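Local coordinates for protein TRAP-type transporter, periplasmic component (Cupriavidus necator, PDB 4P8B) that binds (S)-2-acetolactate in the periplasm and probably delivers it to a TRAP-type membrane transporter for uptake into the cell, at residues G213-Q218 against W237-D242; P118-L123 against N152-V157. All coordinates share one frame; numbering follows the deposited sequence.

Contact 1: residues G213-Q218 against W237-D242; sequences GQENPQ and WGYVAD. With X2X ((2S)-2-hydroxy-2-methyl-3-oxobutanoic acid), chain D.
One hydrogen bond joins Glu-215 to Tyr-239: the phenol OH donates to OE1 over 2.7 Å. OE1 sits at the edge of the tyrosine ring, in its plane, whereas the hydroxyl reaches OE1 from above the carboxylate plane, 53° out of it. Carboxylate and ring are turned almost perpendicular, 86° apart. In the glutamate, CG lies between the backbone N and the carbonyl carbon (chi1 44°) and the chain bends again at chi2, which turns the acid group toward the hydroxyl. OE1 also takes a salt bridge from NE of Arg-155, a residue that binds the ligand, which makes Glu-215 a second-shell residue gripping the guanidinium from behind.

The tyrosine ring is sandwiched by two side chains of its own segment. CZ2 of Trp-237 lies 3.4 Å above the centre of one face, and CG2 of Val-240 covers the opposite face nearer its rim.

In the fold, that of a periplasmic binding protein of the bacterial solute-binding protein 7 family, with two lobes that close on the solute as in that superfamily, the chain leading into strand 241-249 here meets strand 213-216 beside the ligand pocket. Packing is light: Pro-217, the N-cap residue of helix 218-223, brings CG to 4.1 Å from OD1 of Asp-242. That carboxylate has stronger partners in Arg-155, Asn-152 and Ser-97.

Ligand bonds come from Asn-216, whose amide reads two neighbouring groups of acetolactate. Its OD1 accepts from the ligand hydroxyl OAF at 2.7 Å, and its ND2 donates to the carboxylate oxygen OAE at 3.0 Å. The same ND2 donates to OE1 of Gln-214 at 2.9 Å, with that oxygen close to the asparagine's amide plane, a second-shell bond that holds the amide in its rotation. Asp-242 OD2 approaches the ligand methyl CAA to 3.7 Å.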
ATOM      1  N   GLY A 213      -7.233   1.583  17.092  1.00 10.72           N
ATOM      2  CA  GLY A 213      -7.588   1.359  15.703  1.00  9.94           C
ATOM      3  C   GLY A 213      -6.411   1.427  14.767  1.00  8.49           C
ATOM      4  O   GLY A 213      -5.257   1.476  15.221  1.00 10.03           O
ATOM      5  N   GLN A 214      -6.715   1.416  13.470  1.00  8.12           N
ATOM      6  CA  GLN A 214      -5.731   1.277  12.414  1.00  6.84           C
ATOM      7  C   GLN A 214      -6.387   1.701  11.095  1.00  6.42           C
ATOM      8  O   GLN A 214      -7.540   2.151  11.091  1.00  6.80           O
ATOM      9  CB  GLN A 214      -5.209  -0.183  12.353  1.00  8.58           C
ATOM     10  CG  GLN A 214      -6.253  -1.224  12.004  1.00  8.38           C
ATOM     11  CD  GLN A 214      -6.446  -1.430  10.522  1.00  7.72           C
ATOM     12  OE1 GLN A 214      -5.476  -1.708   9.812  1.00  8.73           O
ATOM     13  NE2 GLN A 214      -7.673  -1.351  10.034  1.00  8.40           N
ATOM     14  N   GLU A 215      -5.672   1.551   9.983  1.00  6.99           N
ATOM     15  CA  GLU A 215      -6.201   1.912   8.686  1.00  6.73           C
ATOM     16  C   GLU A 215      -5.557   1.026   7.638  1.00  6.79           C
ATOM     17  O   GLU A 215      -4.346   0.818   7.657  1.00  7.72           O
ATOM     18  CB  GLU A 215      -5.952   3.414   8.402  1.00  6.99           C
ATOM     19  CG  GLU A 215      -4.554   3.937   8.757  1.00  6.94           C
ATOM     20  CD  GLU A 215      -3.494   3.625   7.705  1.00  7.14           C
ATOM     21  OE1 GLU A 215      -3.676   4.035   6.538  1.00  7.34           O
ATOM     22  OE2 GLU A 215      -2.464   2.975   8.040  1.00  7.43           O
ATOM     23  N   ASN A 216      -6.354   0.437   6.767  1.00  6.40           N
ATOM     24  CA  ASN A 216      -5.815  -0.554   5.816  1.00  6.74           C
ATOM     25  C   ASN A 216      -6.869  -0.891   4.775  1.00  6.45           C
ATOM     26  O   ASN A 216      -8.068  -0.620   4.972  1.00  6.71           O
ATOM     27  CB  ASN A 216      -5.410  -1.855   6.536  1.00  7.24           C
ATOM     28  CG  ASN A 216      -3.906  -2.045   6.641  1.00  7.89           C
ATOM     29  OD1 ASN A 216      -3.212  -2.084   5.636  1.00  8.11           O
ATOM     30  ND2 ASN A 216      -3.401  -2.203   7.854  1.00  8.19           N
ATOM     31  N   PRO A 217      -6.455  -1.461   3.640  1.00  6.47           N
ATOM     32  CA  PRO A 217      -7.446  -1.858   2.646  1.00  6.82           C
ATOM     33  C   PRO A 217      -8.400  -2.926   3.160  1.00  7.24           C
ATOM     34  O   PRO A 217      -8.078  -3.718   4.068  1.00  7.73           O
ATOM     35  CB  PRO A 217      -6.575  -2.371   1.480  1.00  8.14           C
ATOM     36  CG  PRO A 217      -5.257  -1.761   1.706  1.00  7.70           C
ATOM     37  CD  PRO A 217      -5.085  -1.750   3.191  1.00  7.36           C
ATOM     38  N   GLN A 218      -9.570  -3.007   2.537  1.00  8.10           N
ATOM     39  CA  GLN A 218     -10.546  -3.991   2.922  1.00  8.65           C
ATOM     40  C   GLN A 218      -9.991  -5.403   2.862  1.00  9.08           C
ATOM     41  O   GLN A 218     -10.275  -6.217   3.717  1.00  9.34           O
ATOM     42  CB  GLN A 218     -11.793  -3.888   2.044  1.00  8.85           C
ATOM     43  CG  GLN A 218     -12.955  -4.761   2.517  1.00 10.02           C
ATOM     44  CD  GLN A 218     -12.864  -6.183   2.048  1.00 10.51           C
ATOM     45  OE1 GLN A 218     -12.148  -6.488   1.098  1.00 11.98           O
ATOM     46  NE2 GLN A 218     -13.576  -7.089   2.728  1.00 11.67           N
ATOM     47  N   TRP A 237     -13.751   6.012   4.266  1.00  7.57           N
ATOM     48  CA  TRP A 237     -13.412   7.364   3.810  1.00  7.51           C
ATOM     49  C   TRP A 237     -12.468   7.435   2.617  1.00  7.64           C
ATOM     50  O   TRP A 237     -12.370   8.489   2.001  1.00  8.19           O
ATOM     51  CB  TRP A 237     -12.839   8.150   4.963  1.00  7.63           C
ATOM     52  CG  TRP A 237     -11.525   7.672   5.545  1.00  6.13           C
ATOM     53  CD1 TRP A 237     -10.857   6.495   5.297  1.00  7.42           C
ATOM     54  CD2 TRP A 237     -10.729   8.385   6.487  1.00  5.80           C
ATOM     55  NE1 TRP A 237      -9.714   6.446   6.050  1.00  7.27           N
ATOM     56  CE2 TRP A 237      -9.599   7.595   6.779  1.00  7.11           C
ATOM     57  CE3 TRP A 237     -10.877   9.622   7.134  1.00  9.28           C
ATOM     58  CZ2 TRP A 237      -8.613   8.021   7.651  1.00  7.75           C
ATOM     59  CZ3 TRP A 237      -9.903  10.036   7.996  1.00  9.77           C
ATOM     60  CH2 TRP A 237      -8.782   9.232   8.259  1.00 10.32           C
ATOM     61  N   GLY A 238     -11.800   6.349   2.261  1.00  7.73           N
ATOM     62  CA  GLY A 238     -10.939   6.338   1.092  1.00  9.08           C
ATOM     63  C   GLY A 238      -9.853   7.391   1.123  1.00  8.23           C
ATOM     64  O   GLY A 238      -9.495   7.916   0.049  1.00  8.56           O
ATOM     65  N   TYR A 239      -9.283   7.726   2.275  1.00  7.20           N
ATOM     66  CA  TYR A 239      -8.440   8.916   2.369  1.00  7.47           C
ATOM     67  C   TYR A 239      -7.174   8.803   1.520  1.00  6.39           C
ATOM     68  O   TYR A 239      -6.729   9.805   0.936  1.00  8.48           O
ATOM     69  CB  TYR A 239      -8.117   9.335   3.808  1.00  7.34           C
ATOM     70  CG  TYR A 239      -7.021   8.570   4.546  1.00  6.99           C
ATOM     71  CD1 TYR A 239      -6.997   7.165   4.629  1.00  7.15           C
ATOM     72  CD2 TYR A 239      -6.055   9.267   5.228  1.00  8.38           C
ATOM     73  CE1 TYR A 239      -6.002   6.512   5.346  1.00  7.13           C
ATOM     74  CE2 TYR A 239      -5.083   8.633   5.966  1.00  9.09           C
ATOM     75  CZ  TYR A 239      -5.057   7.247   6.019  1.00  7.53           C
ATOM     76  OH  TYR A 239      -4.063   6.653   6.754  1.00  8.84           O
ATOM     77  N   VAL A 240      -6.592   7.603   1.435  1.00  6.10           N
ATOM     78  CA  VAL A 240      -5.453   7.342   0.564  1.00  5.93           C
ATOM     79  C   VAL A 240      -5.593   5.920   0.045  1.00  7.02           C
ATOM     80  O   VAL A 240      -6.402   5.141   0.548  1.00  6.88           O
ATOM     81  CB  VAL A 240      -4.107   7.420   1.328  1.00  8.44           C
ATOM     82  CG1 VAL A 240      -3.912   8.769   1.978  1.00  9.24           C
ATOM     83  CG2 VAL A 240      -3.988   6.298   2.349  1.00  7.68           C
ATOM     84  N   ALA A 241      -4.775   5.564  -0.932  1.00  7.02           N
ATOM     85  CA  ALA A 241      -4.639   4.175  -1.344  1.00  7.10           C
ATOM     86  C   ALA A 241      -3.179   3.914  -1.636  1.00  7.12           C
ATOM     87  O   ALA A 241      -2.543   4.724  -2.306  1.00  9.27           O
ATOM     88  CB  ALA A 241      -5.476   3.849  -2.554  1.00  9.35           C
ATOM     89  N   ASP A 242      -2.650   2.786  -1.176  1.00  7.12           N
ATOM     90  CA  ASP A 242      -1.291   2.414  -1.511  1.00  7.40           C
ATOM     91  C   ASP A 242      -1.267   1.386  -2.630  1.00  7.59           C
ATOM     92  O   ASP A 242      -1.785   0.261  -2.460  1.00  7.70           O
ATOM     93  CB  ASP A 242      -0.428   1.976  -0.286  1.00  8.08           C
ATOM     94  CG  ASP A 242      -0.996   0.824   0.531  1.00  7.29           C
ATOM     95  OD1 ASP A 242      -2.211   0.794   0.832  1.00  7.66           O
ATOM     96  OD2 ASP A 242      -0.169  -0.014   0.987  1.00  8.24           O
TER
HETATM   97  OAD X2X D 403       1.594  -2.178   7.500  1.00  8.35           O
HETATM   98  CAH X2X D 403       0.511  -2.136   6.833  1.00  8.33           C
HETATM   99  OAE X2X D 403      -0.534  -1.599   7.306  1.00  8.55           O
HETATM  100  CAI X2X D 403       0.453  -2.713   5.457  1.00  8.12           C
HETATM  101  CAB X2X D 403       0.567  -4.218   5.569  1.00  8.73           C
HETATM  102  OAF X2X D 403      -0.671  -2.254   4.762  1.00  8.19           O
HETATM  103  CAG X2X D 403       1.639  -2.146   4.746  1.00  8.21           C
HETATM  104  OAC X2X D 403       2.670  -2.809   4.630  1.00  8.25           O
HETATM  105  CAA X2X D 403       1.589  -0.758   4.202  1.00  8.58           C

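Contact 2: residues P118-L123 against N152-V157; sequences PDYKAL and NGFREV. With X2X ((2S)-2-hydroxy-2-methyl-3-oxobutanoic acid), chain D.
At the N-terminus of helix 120-127, the ring of Tyr-120 meets Phe-154 of strand 144-154 in a T-shaped (edge-to-face) aromatic pair. The phenylalanine supplies the edge, with CD2 3.6 Å from Tyr-120 CE1 and CE2 over the tyrosine face toward its rim. The ring planes stand at 84° and the centroids are 5.1 Å apart. Phe-154 has CG beside its backbone N (chi1 -80°), which carries the ring toward the helix start; there its CZ also lies 3.5 Å from the backbone O of Asp-119, in the plane of the phenylalanine ring. A water adds a polar bridge, lying 2.7 Å from Tyr-120 OH and accepting from Phe-154 N.

Asp-119 is the N-cap of this helix, its OD1 accepting from Ala-122 N, while OD2 forms a salt bridge to the C-terminal residue Arg-342. On the strand, Asn-152 and Gly-153 form a classic beta bulge opposite Asp-242; at phi 139° a CB on Gly-153 would be pressed against the preceding carbonyl O.

The residues flanking Gly-153 and Phe-154 reach the ligand pocket. Arg-155 holds acetolactate edge-on: NH1 donates to the hydroxyl OAF at 3.0 Å and NH2 to the carboxylate oxygen OAE at 3.0 Å. Asn-152 ND2 adds a weak bond to OAF and also donates to Asp-242 OD2.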
ATOM      1  N   PRO A 118     -10.194  10.220  -5.706  1.00  9.38           N
ATOM      2  CA  PRO A 118     -11.589   9.917  -5.329  1.00 13.15           C
ATOM      3  C   PRO A 118     -12.025   8.469  -5.528  1.00 15.55           C
ATOM      4  O   PRO A 118     -12.983   8.033  -4.886  1.00 17.90           O
ATOM      5  CB  PRO A 118     -12.419  10.803  -6.261  1.00 13.46           C
ATOM      6  CG  PRO A 118     -11.521  11.900  -6.661  1.00 17.98           C
ATOM      7  CD  PRO A 118     -10.117  11.313  -6.690  1.00 11.48           C
ATOM      8  N   ASP A 119     -11.357   7.727  -6.397  1.00 12.34           N
ATOM      9  CA  ASP A 119     -11.854   6.417  -6.788  1.00 13.41           C
ATOM     10  C   ASP A 119     -10.749   5.611  -7.493  1.00 12.89           C
ATOM     11  O   ASP A 119      -9.613   6.077  -7.635  1.00 11.06           O
ATOM     12  CB  ASP A 119     -13.107   6.565  -7.674  1.00 13.58           C
ATOM     13  CG  ASP A 119     -12.896   7.497  -8.859  1.00 13.87           C
ATOM     14  OD1 ASP A 119     -11.777   7.561  -9.412  1.00 13.99           O
ATOM     15  OD2 ASP A 119     -13.872   8.141  -9.291  1.00 17.50           O
ATOM     16  N   TYR A 120     -11.068   4.387  -7.907  1.00 10.83           N
ATOM     17  CA  TYR A 120     -10.092   3.516  -8.553  1.00 12.43           C
ATOM     18  C   TYR A 120      -9.633   4.085  -9.889  1.00 12.92           C
ATOM     19  O   TYR A 120      -8.477   3.917 -10.263  1.00 13.23           O
ATOM     20  CB  TYR A 120     -10.654   2.093  -8.722  1.00 14.47           C
ATOM     21  CG  TYR A 120     -10.896   1.443  -7.375  1.00 13.46           C
ATOM     22  CD1 TYR A 120      -9.845   0.938  -6.621  1.00 10.37           C
ATOM     23  CD2 TYR A 120     -12.168   1.404  -6.829  1.00 15.04           C
ATOM     24  CE1 TYR A 120     -10.062   0.391  -5.388  1.00 10.37           C
ATOM     25  CE2 TYR A 120     -12.403   0.851  -5.573  1.00 14.91           C
ATOM     26  CZ  TYR A 120     -11.341   0.347  -4.857  1.00 12.60           C
ATOM     27  OH  TYR A 120     -11.574  -0.195  -3.600  1.00 13.67           O
ATOM     28  N   LYS A 121     -10.526   4.758 -10.605  1.00 12.77           N
ATOM     29  CA  LYS A 121     -10.172   5.365 -11.884  1.00 12.70           C
ATOM     30  C   LYS A 121      -9.059   6.389 -11.658  1.00 12.63           C
ATOM     31  O   LYS A 121      -8.175   6.553 -12.502  1.00 13.19           O
ATOM     32  CB  LYS A 121     -11.398   6.009 -12.526  1.00 17.23           C
ATOM     33  CG  LYS A 121     -11.288   6.169 -14.032  1.00 25.78           C
ATOM     34  CD  LYS A 121     -12.660   6.446 -14.668  1.00 30.23           C
ATOM     35  CE  LYS A 121     -12.571   6.511 -16.178  1.00 35.71           C
ATOM     36  NZ  LYS A 121     -13.890   6.833 -16.799  1.00 37.09           N
ATOM     37  N   ALA A 122      -9.081   7.061 -10.518  1.00 11.20           N
ATOM     38  CA  ALA A 122      -8.076   8.065 -10.194  1.00 12.05           C
ATOM     39  C   ALA A 122      -6.738   7.418  -9.908  1.00 10.93           C
ATOM     40  O   ALA A 122      -5.707   7.903 -10.366  1.00 11.48           O
ATOM     41  CB  ALA A 122      -8.536   8.914  -9.016  1.00 12.60           C
ATOM     42  N   LEU A 123      -6.730   6.336  -9.143  1.00  9.46           N
ATOM     43  CA  LEU A 123      -5.493   5.643  -8.876  1.00 11.01           C
ATOM     44  C   LEU A 123      -4.887   5.122 -10.179  1.00 12.81           C
ATOM     45  O   LEU A 123      -3.677   5.263 -10.428  1.00 11.11           O
ATOM     46  CB  LEU A 123      -5.766   4.500  -7.880  1.00 11.48           C
ATOM     47  CG  LEU A 123      -4.637   3.533  -7.529  1.00 12.12           C
ATOM     48  CD1 LEU A 123      -3.407   4.263  -7.076  1.00 13.81           C
ATOM     49  CD2 LEU A 123      -5.072   2.527  -6.468  1.00 13.88           C
ATOM     50  N   ASN A 152      -2.520  -2.520  -2.917  1.00  7.42           N
ATOM     51  CA  ASN A 152      -3.017  -2.876  -1.586  1.00  6.35           C
ATOM     52  C   ASN A 152      -4.457  -2.365  -1.534  1.00  7.59           C
ATOM     53  O   ASN A 152      -5.384  -3.171  -1.502  1.00  8.29           O
ATOM     54  CB  ASN A 152      -2.107  -2.290  -0.516  1.00  7.03           C
ATOM     55  CG  ASN A 152      -2.048  -3.145   0.755  1.00  7.11           C
ATOM     56  OD1 ASN A 152      -2.486  -4.301   0.783  1.00  8.13           O
ATOM     57  ND2 ASN A 152      -1.480  -2.576   1.790  1.00  7.92           N
ATOM     58  N   GLY A 153      -4.644  -1.053  -1.593  1.00  7.04           N
ATOM     59  CA  GLY A 153      -5.951  -0.479  -1.828  1.00  7.80           C
ATOM     60  C   GLY A 153      -6.242   0.733  -1.004  1.00  6.35           C
ATOM     61  O   GLY A 153      -5.389   1.280  -0.335  1.00  6.64           O
ATOM     62  N   PHE A 154      -7.484   1.186  -1.089  1.00  7.07           N
ATOM     63  CA  PHE A 154      -7.957   2.327  -0.292  1.00  6.55           C
ATOM     64  C   PHE A 154      -7.987   1.966   1.179  1.00  6.03           C
ATOM     65  O   PHE A 154      -8.558   0.922   1.573  1.00  7.79           O
ATOM     66  CB  PHE A 154      -9.329   2.827  -0.773  1.00  7.65           C
ATOM     67  CG  PHE A 154      -9.231   3.698  -1.987  1.00  7.15           C
ATOM     68  CD1 PHE A 154      -8.889   5.024  -1.862  1.00  8.49           C
ATOM     69  CD2 PHE A 154      -9.443   3.177  -3.243  1.00 10.25           C
ATOM     70  CE1 PHE A 154      -8.767   5.841  -2.991  1.00  8.96           C
ATOM     71  CE2 PHE A 154      -9.313   3.979  -4.369  1.00 12.67           C
ATOM     72  CZ  PHE A 154      -8.980   5.309  -4.234  1.00 11.81           C
ATOM     73  N   ARG A 155      -7.365   2.803   1.993  1.00  6.16           N
ATOM     74  CA  ARG A 155      -7.087   2.457   3.382  1.00  6.19           C
ATOM     75  C   ARG A 155      -8.174   3.033   4.289  1.00  6.80           C
ATOM     76  O   ARG A 155      -8.227   4.227   4.531  1.00  7.64           O
ATOM     77  CB  ARG A 155      -5.689   2.941   3.776  1.00  6.51           C
ATOM     78  CG  ARG A 155      -4.595   2.348   2.897  1.00  5.86           C
ATOM     79  CD  ARG A 155      -3.203   2.819   3.266  1.00  6.66           C
ATOM     80  NE  ARG A 155      -2.733   2.320   4.565  1.00  6.30           N
ATOM     81  CZ  ARG A 155      -2.128   1.165   4.778  1.00  7.31           C
ATOM     82  NH1 ARG A 155      -1.955   0.310   3.793  1.00  7.06           N
ATOM     83  NH2 ARG A 155      -1.723   0.845   5.993  1.00  6.86           N
ATOM     84  N   GLU A 156      -9.065   2.155   4.752  1.00  5.79           N
ATOM     85  CA  GLU A 156     -10.237   2.550   5.525  1.00  6.70           C
ATOM     86  C   GLU A 156      -9.906   2.501   7.014  1.00  6.15           C
ATOM     87  O   GLU A 156      -9.236   1.567   7.477  1.00  6.65           O
ATOM     88  CB  GLU A 156     -11.428   1.656   5.169  1.00  7.22           C
ATOM     89  CG  GLU A 156     -11.634   1.426   3.664  1.00  8.60           C
ATOM     90  CD  GLU A 156     -11.830   2.692   2.848  1.00  8.05           C
ATOM     91  OE1 GLU A 156     -11.773   3.809   3.382  1.00  8.61           O
ATOM     92  OE2 GLU A 156     -12.032   2.552   1.612  1.00 10.23           O
ATOM     93  N   VAL A 157     -10.346   3.498   7.754  1.00  7.61           N
ATOM     94  CA  VAL A 157     -10.040   3.606   9.180  1.00  8.51           C
ATOM     95  C   VAL A 157     -10.999   2.787  10.043  1.00  7.05           C
ATOM     96  O   VAL A 157     -12.222   2.833   9.859  1.00  7.94           O
ATOM     97  CB  VAL A 157      -9.974   5.102   9.616  1.00  7.48           C
ATOM     98  CG1 VAL A 157     -11.326   5.831   9.415  1.00  9.10           C
ATOM     99  CG2 VAL A 157      -9.521   5.238  11.058  1.00  8.93           C
TER
HETATM  100  OAD X2X D 403       1.594  -2.178   7.500  1.00  8.35           O
HETATM  101  CAH X2X D 403       0.511  -2.136   6.833  1.00  8.33           C
HETATM  102  OAE X2X D 403      -0.534  -1.599   7.306  1.00  8.55           O
HETATM  103  CAI X2X D 403       0.453  -2.713   5.457  1.00  8.12           C
HETATM  104  CAB X2X D 403       0.567  -4.218   5.569  1.00  8.73           C
HETATM  105  OAF X2X D 403      -0.671  -2.254   4.762  1.00  8.19           O
HETATM  106  CAG X2X D 403       1.639  -2.146   4.746  1.00  8.21           C
HETATM  107  OAC X2X D 403       2.670  -2.809   4.630  1.00  8.25           O
HETATM  108  CAA X2X D 403       1.589  -0.758   4.202  1.00  8.58           C
HETATM  109  O   HOH W   1      -9.428  -0.742  -2.124  1.00  8.96           O

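In the fold
Centres of contacts 1 and 2 lie about 8 Å apart, and both touch the same bound acetolactate. Along the chain they come in series, 118-123 with 152-157 closing before 213-218 with 237-242 opens. Two sheets connect them: strands 144-154 and 241-249 are neighbours in the five-stranded sheet, and strands 156-159 and 213-216 in the four-stranded one. Residues 152-157 pass from the first sheet to the second, probably crossing between the two lobes, as in periplasmic binding proteins, and Glu-156 OE1 probably accepts from Gly-238 N at 2.8 Å. The ligand-binding Arg-155 of contact 2 is salt-bridged by Glu-215 and Asp-242 of contact 1.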